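Local coordinates for uncharacterized protein (PDB 3OMD) that is of unknown function but belongs to the DUF5069 family and folds into an all-alpha chain of seven helices joined by loops, at residues Leu26-Asp31 and Leu139-Pro144; Phe12-Val17 and Pro73-Met78. All coordinates share one frame; numbering follows the deposited sequence.

Contact 1 of 2, residues Leu26-Asp31 and Leu139-Pro144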
loop_
_atom_site.group_PDB
_atom_site.type_symbol
_atom_site.label_atom_id
_atom_site.label_comp_id
_atom_site.label_asym_id
_atom_site.label_seq_id
_atom_site.Cartn_x
_atom_site.Cartn_y
_atom_site.Cartn_z
ATOM N N LEU A 26 0.214 3.721 -3.731
ATOM C CA LEU A 26 1.386 3.674 -4.649
ATOM C C LEU A 26 2.721 3.816 -3.884
ATOM O O LEU A 26 3.658 3.015 -4.101
ATOM C CB LEU A 26 1.229 4.735 -5.745
ATOM C CG LEU A 26 2.440 4.839 -6.687
ATOM C CD1 LEU A 26 2.806 3.499 -7.341
ATOM C CD2 LEU A 26 2.130 5.937 -7.757
ATOM N N LYS A 27 2.841 4.808 -2.985
ATOM C CA LYS A 27 4.118 4.915 -2.223
ATOM C C LYS A 27 4.374 3.630 -1.427
ATOM O O LYS A 27 5.509 3.158 -1.361
ATOM C CB LYS A 27 4.068 6.106 -1.265
ATOM C CG LYS A 27 4.218 7.463 -1.989
ATOM C CD LYS A 27 4.362 8.567 -0.955
ATOM C CE LYS A 27 4.546 9.916 -1.642
ATOM N NZ LYS A 27 4.776 11.013 -0.625
ATOM N N ARG A 28 3.316 3.121 -0.770
ATOM C CA ARG A 28 3.445 1.957 0.088
ATOM C C ARG A 28 3.929 0.740 -0.719
ATOM O O ARG A 28 4.817 -0.008 -0.280
ATOM C CB ARG A 28 2.078 1.661 0.721
ATOM C CG ARG A 28 2.106 0.479 1.719
ATOM C CD ARG A 28 0.794 0.448 2.450
ATOM N NE ARG A 28 0.811 -0.536 3.536
ATOM C CZ ARG A 28 1.300 -0.300 4.752
ATOM N NH1 ARG A 28 1.769 0.904 5.075
ATOM N NH2 ARG A 28 1.275 -1.276 5.668
ATOM N N VAL A 29 3.332 0.528 -1.889
ATOM C CA VAL A 29 3.737 -0.620 -2.692
ATOM C C VAL A 29 5.071 -0.422 -3.395
ATOM O O VAL A 29 5.745 -1.418 -3.668
ATOM C CB VAL A 29 2.585 -1.066 -3.644
ATOM C CG1 VAL A 29 2.435 -0.139 -4.865
ATOM C CG2 VAL A 29 2.795 -2.497 -4.086
ATOM N N ILE A 30 5.441 0.821 -3.721
ATOM C CA ILE A 30 6.852 1.054 -4.091
ATOM C C ILE A 30 7.791 0.503 -3.016
ATOM O O ILE A 30 8.747 -0.232 -3.310
ATOM C CB ILE A 30 7.101 2.546 -4.369
ATOM C CG1 ILE A 30 6.403 2.939 -5.691
ATOM C CG2 ILE A 30 8.633 2.870 -4.449
ATOM C CD1 ILE A 30 6.351 4.516 -5.851
ATOM N N ASP A 31 7.504 0.855 -1.768
ATOM C CA ASP A 31 8.393 0.435 -0.678
ATOM C C ASP A 31 8.404 -1.077 -0.545
ATOM O O ASP A 31 9.459 -1.679 -0.362
ATOM C CB ASP A 31 7.930 1.057 0.632
ATOM C CG ASP A 31 8.123 2.563 0.673
ATOM O OD1 ASP A 31 8.850 3.140 -0.180
ATOM O OD2 ASP A 31 7.528 3.217 1.572
ATOM N N LEU A 139 -2.374 3.016 12.300
ATOM C CA LEU A 139 -2.303 2.909 13.767
ATOM C C LEU A 139 -1.157 1.976 14.155
ATOM O O LEU A 139 -0.346 2.331 15.045
ATOM C CB LEU A 139 -3.644 2.374 14.306
ATOM C CG LEU A 139 -3.723 2.131 15.814
ATOM C CD1 LEU A 139 -3.734 3.475 16.499
ATOM C CD2 LEU A 139 -5.004 1.352 16.136
ATOM N N GLU A 140 -1.083 0.805 13.504
ATOM C CA GLU A 140 -0.034 -0.167 13.835
ATOM C C GLU A 140 1.353 0.422 13.528
ATOM O O GLU A 140 2.353 0.089 14.213
ATOM C CB GLU A 140 -0.245 -1.488 13.092
ATOM C CG GLU A 140 0.875 -2.514 13.371
ATOM C CD GLU A 140 0.449 -3.997 13.476
ATOM O OE1 GLU A 140 -0.751 -4.341 13.403
ATOM O OE2 GLU A 140 1.370 -4.848 13.667
ATOM N N GLU A 141 1.419 1.273 12.493
ATOM C CA GLU A 141 2.692 1.836 12.041
ATOM C C GLU A 141 2.969 3.211 12.689
ATOM O O GLU A 141 3.782 4.016 12.220
ATOM C CB GLU A 141 2.717 1.915 10.517
ATOM C CG GLU A 141 2.778 0.484 9.924
ATOM C CD GLU A 141 2.691 0.409 8.448
ATOM O OE1 GLU A 141 2.389 1.420 7.754
ATOM O OE2 GLU A 141 2.871 -0.734 7.968
ATOM N N LYS A 142 2.279 3.453 13.802
ATOM C CA LYS A 142 2.606 4.573 14.724
ATOM C C LYS A 142 2.443 5.964 14.099
ATOM O O LYS A 142 3.147 6.923 14.470
ATOM C CB LYS A 142 4.016 4.390 15.347
ATOM C CG LYS A 142 4.209 3.031 16.019
ATOM C CD LYS A 142 5.628 2.924 16.602
ATOM C CE LYS A 142 5.789 1.612 17.364
ATOM N NZ LYS A 142 6.925 1.712 18.326
ATOM N N ARG A 143 1.485 6.089 13.179
ATOM C CA ARG A 143 1.152 7.388 12.586
ATOM C C ARG A 143 -0.080 7.937 13.257
ATOM O O ARG A 143 -0.884 7.150 13.784
ATOM C CB ARG A 143 0.865 7.255 11.075
ATOM C CG ARG A 143 2.033 6.711 10.320
ATOM C CD ARG A 143 1.880 6.876 8.827
ATOM N NE ARG A 143 3.037 6.205 8.237
ATOM C CZ ARG A 143 3.068 4.909 7.914
ATOM N NH1 ARG A 143 1.961 4.154 7.938
ATOM N NH2 ARG A 143 4.208 4.405 7.502
ATOM N N PRO A 144 -0.231 9.283 13.244
ATOM C CA PRO A 144 -1.461 9.879 13.758
ATOM C C PRO A 144 -2.636 9.371 12.935
ATOM O O PRO A 144 -2.572 9.334 11.688
ATOM C CB PRO A 144 -1.248 11.387 13.536
ATOM C CG PRO A 144 0.255 11.570 13.444
ATOM C CD PRO A 144 0.710 10.302 12.744
#
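Arg28 and Glu141 meet in a buried, two-pronged salt bridge that ties helix 26-38 to the turn that closes helix 133-140 in this all-alpha fold. The two side chains reach toward each other from opposite directions. Arg28 offers its guanidinium end-on, NH1 giving a hydrogen bond of 2.8 Å to Glu141 OE1 at 167°, while NH2 reaches OE2 of the same carboxylate at 2.9 Å. With CG anti to the backbone N (chi1 -177°) and the chain extended as far as NE, Arg28 and the likewise extended Glu141 together bridge the 12.0 Å between their CA atoms. The flat groups are not coplanar but turned by 32°: OE1 receives NH1 on its syn lone pair, whereas NH2 approaches OE2 from the syn side well out of the carboxylate plane. Helix 133-140 ends in a Schellman motif with Lys142 at C-prime, and this turn brings Arg143 back beside Glu141. Both arginines thus share one carboxylate, which probably offsets the closeness of Arg28 NH1 to Arg143 NH1, 4.3 Å apart. Tyr44 OH is a further partner of Glu141 OE2, and Arg143 NH1 also pairs with Asp138. Replacing Glu141 with an alanine would probably leave the buried Arg28 guanidinium without its countercharge and set two arginines near each other with no carboxylate between them. Arg143 NH1 takes the anti lone pair of Glu141 OE1 at 2.8 Å, and that oxygen lies close to the guanidinium plane of Arg143.

Contact 2 of 2, residues Phe12-Val17 and Pro73-Met78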
loop_
_atom_site.group_PDB
_atom_site.type_symbol
_atom_site.label_atom_id
_atom_site.label_comp_id
_atom_site.label_asym_id
_atom_site.label_seq_id
_atom_site.Cartn_x
_atom_site.Cartn_y
_atom_site.Cartn_z
ATOM N N PHE A 12 8.858 0.912 8.447
ATOM C CA PHE A 12 7.507 0.632 7.920
ATOM C C PHE A 12 7.449 1.162 6.491
ATOM O O PHE A 12 8.017 2.228 6.188
ATOM C CB PHE A 12 6.449 1.432 8.708
ATOM C CG PHE A 12 6.425 1.130 10.185
ATOM C CD1 PHE A 12 6.348 -0.185 10.654
ATOM C CD2 PHE A 12 6.468 2.181 11.092
ATOM C CE1 PHE A 12 6.317 -0.427 12.066
ATOM C CE2 PHE A 12 6.459 1.942 12.488
ATOM C CZ PHE A 12 6.380 0.650 12.959
ATOM N N PRO A 13 6.724 0.462 5.627
ATOM C CA PRO A 13 6.433 1.085 4.329
ATOM C C PRO A 13 5.522 2.294 4.552
ATOM O O PRO A 13 4.859 2.404 5.599
ATOM C CB PRO A 13 5.725 -0.025 3.547
ATOM C CG PRO A 13 5.059 -0.885 4.616
ATOM C CD PRO A 13 5.937 -0.770 5.883
ATOM N N ARG A 14 5.482 3.193 3.579
ATOM C CA ARG A 14 4.748 4.457 3.761
ATOM C C ARG A 14 3.240 4.261 3.882
ATOM O O ARG A 14 2.693 3.187 3.523
ATOM C CB ARG A 14 5.123 5.445 2.633
ATOM C CG ARG A 14 6.542 6.040 2.911
ATOM C CD ARG A 14 7.095 6.851 1.750
ATOM N NE ARG A 14 7.304 6.003 0.583
ATOM C CZ ARG A 14 7.624 6.490 -0.618
ATOM N NH1 ARG A 14 7.747 7.801 -0.795
ATOM N NH2 ARG A 14 7.781 5.669 -1.641
ATOM N N SER A 15 2.588 5.311 4.395
ATOM C CA SER A 15 1.166 5.234 4.684
ATOM C C SER A 15 0.340 4.907 3.451
ATOM O O SER A 15 0.592 5.441 2.364
ATOM C CB SER A 15 0.694 6.582 5.237
ATOM O OG SER A 15 -0.722 6.553 5.414
ATOM N N PRO A 16 -0.718 4.104 3.620
ATOM C CA PRO A 16 -1.701 3.882 2.537
ATOM C C PRO A 16 -2.186 5.191 1.920
ATOM O O PRO A 16 -2.517 5.211 0.733
ATOM C CB PRO A 16 -2.881 3.214 3.284
ATOM C CG PRO A 16 -2.172 2.367 4.343
ATOM C CD PRO A 16 -1.040 3.322 4.838
ATOM N N VAL A 17 -2.305 6.258 2.714
ATOM C CA VAL A 17 -2.936 7.495 2.230
ATOM C C VAL A 17 -1.925 8.654 2.041
ATOM O O VAL A 17 -2.332 9.808 1.876
ATOM C CB VAL A 17 -4.146 7.895 3.111
ATOM C CG1 VAL A 17 -5.232 6.762 3.053
ATOM C CG2 VAL A 17 -3.713 8.278 4.530
ATOM N N PRO A 73 14.832 4.865 -8.719
ATOM C CA PRO A 73 14.983 5.047 -7.290
ATOM C C PRO A 73 14.112 6.147 -6.707
ATOM O O PRO A 73 13.831 6.128 -5.501
ATOM C CB PRO A 73 16.482 5.420 -7.128
ATOM C CG PRO A 73 16.865 5.956 -8.452
ATOM C CD PRO A 73 16.071 5.191 -9.458
ATOM N N GLN A 74 13.634 7.052 -7.561
ATOM C CA GLN A 74 12.841 8.155 -7.087
ATOM C C GLN A 74 11.359 7.917 -7.388
ATOM O O GLN A 74 10.995 7.390 -8.440
ATOM C CB GLN A 74 13.290 9.437 -7.759
ATOM C CG GLN A 74 14.801 9.733 -7.658
ATOM C CD GLN A 74 15.368 9.614 -6.231
ATOM O OE1 GLN A 74 16.517 9.166 -6.041
ATOM N NE2 GLN A 74 14.580 10.010 -5.226
ATOM N N ASP A 75 10.520 8.379 -6.475
ATOM C CA ASP A 75 9.055 8.293 -6.628
ATOM C C ASP A 75 8.598 8.845 -7.987
ATOM O O ASP A 75 7.698 8.281 -8.591
ATOM C CB ASP A 75 8.356 9.100 -5.517
ATOM C CG ASP A 75 8.239 8.351 -4.215
ATOM O OD1 ASP A 75 8.602 7.157 -4.110
ATOM O OD2 ASP A 75 7.751 8.987 -3.266
ATOM N N GLN A 76 9.145 9.985 -8.417
ATOM C CA GLN A 76 8.667 10.563 -9.659
ATOM C C GLN A 76 8.922 9.609 -10.811
ATOM O O GLN A 76 8.125 9.541 -11.756
ATOM C CB GLN A 76 9.273 11.942 -9.922
ATOM C CG GLN A 76 8.555 13.064 -9.116
ATOM C CD GLN A 76 7.104 13.327 -9.573
ATOM O OE1 GLN A 76 6.841 13.522 -10.764
ATOM N NE2 GLN A 76 6.180 13.335 -8.634
ATOM N N ASP A 77 10.022 8.851 -10.732
ATOM C CA ASP A 77 10.314 7.950 -11.806
ATOM C C ASP A 77 9.405 6.735 -11.791
ATOM O O ASP A 77 8.951 6.274 -12.855
ATOM C CB ASP A 77 11.797 7.636 -11.822
ATOM C CG ASP A 77 12.597 8.903 -12.267
ATOM O OD1 ASP A 77 12.216 9.502 -13.303
ATOM O OD2 ASP A 77 13.467 9.366 -11.549
HETATM N N MSE A 78 9.078 6.243 -10.599
HETATM C CA MSE A 78 8.130 5.152 -10.556
HETATM C C MSE A 78 6.724 5.611 -10.982
HETATM O O MSE A 78 5.994 4.893 -11.646
HETATM C CB MSE A 78 8.091 4.537 -9.155
HETATM C CG MSE A 78 9.157 3.634 -8.862
HETATM SE SE MSE A 78 9.136 2.172 -10.311
HETATM C CE MSE A 78 7.271 1.530 -10.257
#
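Arg14 meets Asp75 through a paired salt bridge in which each outer nitrogen of the guanidinium takes one carboxylate oxygen. NH1 of Arg14 lies 2.7 Å from OD2 of Asp75, and NH2 of Arg14 lies 3.0 Å from OD1 of that aspartate. Both oxygens use their syn lone pairs. Guanidinium and carboxylate are nearly coplanar, 22° apart, and the second bond is the straighter at 166°. The two side chains advance from opposite directions. That of Arg14 is bent at chi3 (-64°), a kink that turns the guanidinium away from the line of the preceding methylenes and presents its NH1-NH2 end to the acid. Asp75 stands in the first turn of helix 75-85, directly after the N-cap position held by Gln74, so the bridge joins the non-helical segment 12-17 to the beginning of a helix, near the surface of the helical domain. Its carboxylate also lies close to the helix N-terminus, whose dipole would probably favour the negative charge. Further out, Arg14 NE forms a salt bridge with Asp31 of helix 26-38, so acids from two helices grip different nitrogens of the guanidinium and probably limit its rotation. The side chain of Lys27 from the same helix packs against Asp75. Next to Arg14 in the chain, the segment 12-17 makes an ST turn, in which Ser15 OG accepts a hydrogen bond from the backbone N of Val17, 3.1 Å away. The same hydroxyl is hydrogen-bonded to Asp138, and Pro16 rests on Val134 and Leu137 of helix 133-140.

Overall arrangement
Contacts 1 and 2 are centred 9 Å apart, and their segments alternate along the chain. Segment 12-17 runs between the two halves of contact 1 and touches both. From helix 26-38, Arg28 NH1 makes a probable hydrogen bond of 2.9 Å to Arg14 O; from segment 139-144, Arg143 NH2 makes another, 2.8 Å long, to Pro13 O. Arginines of contact 1 therefore hold the backbone from which the arginine of contact 2 extends toward helix 75-85. Packing adds to this, with Phe12 CE2 lying 3.4 Å from Glu141 O. Contact 1 is buried and contact 2 lies nearer the surface; no active site or ligand is known to which either could be related.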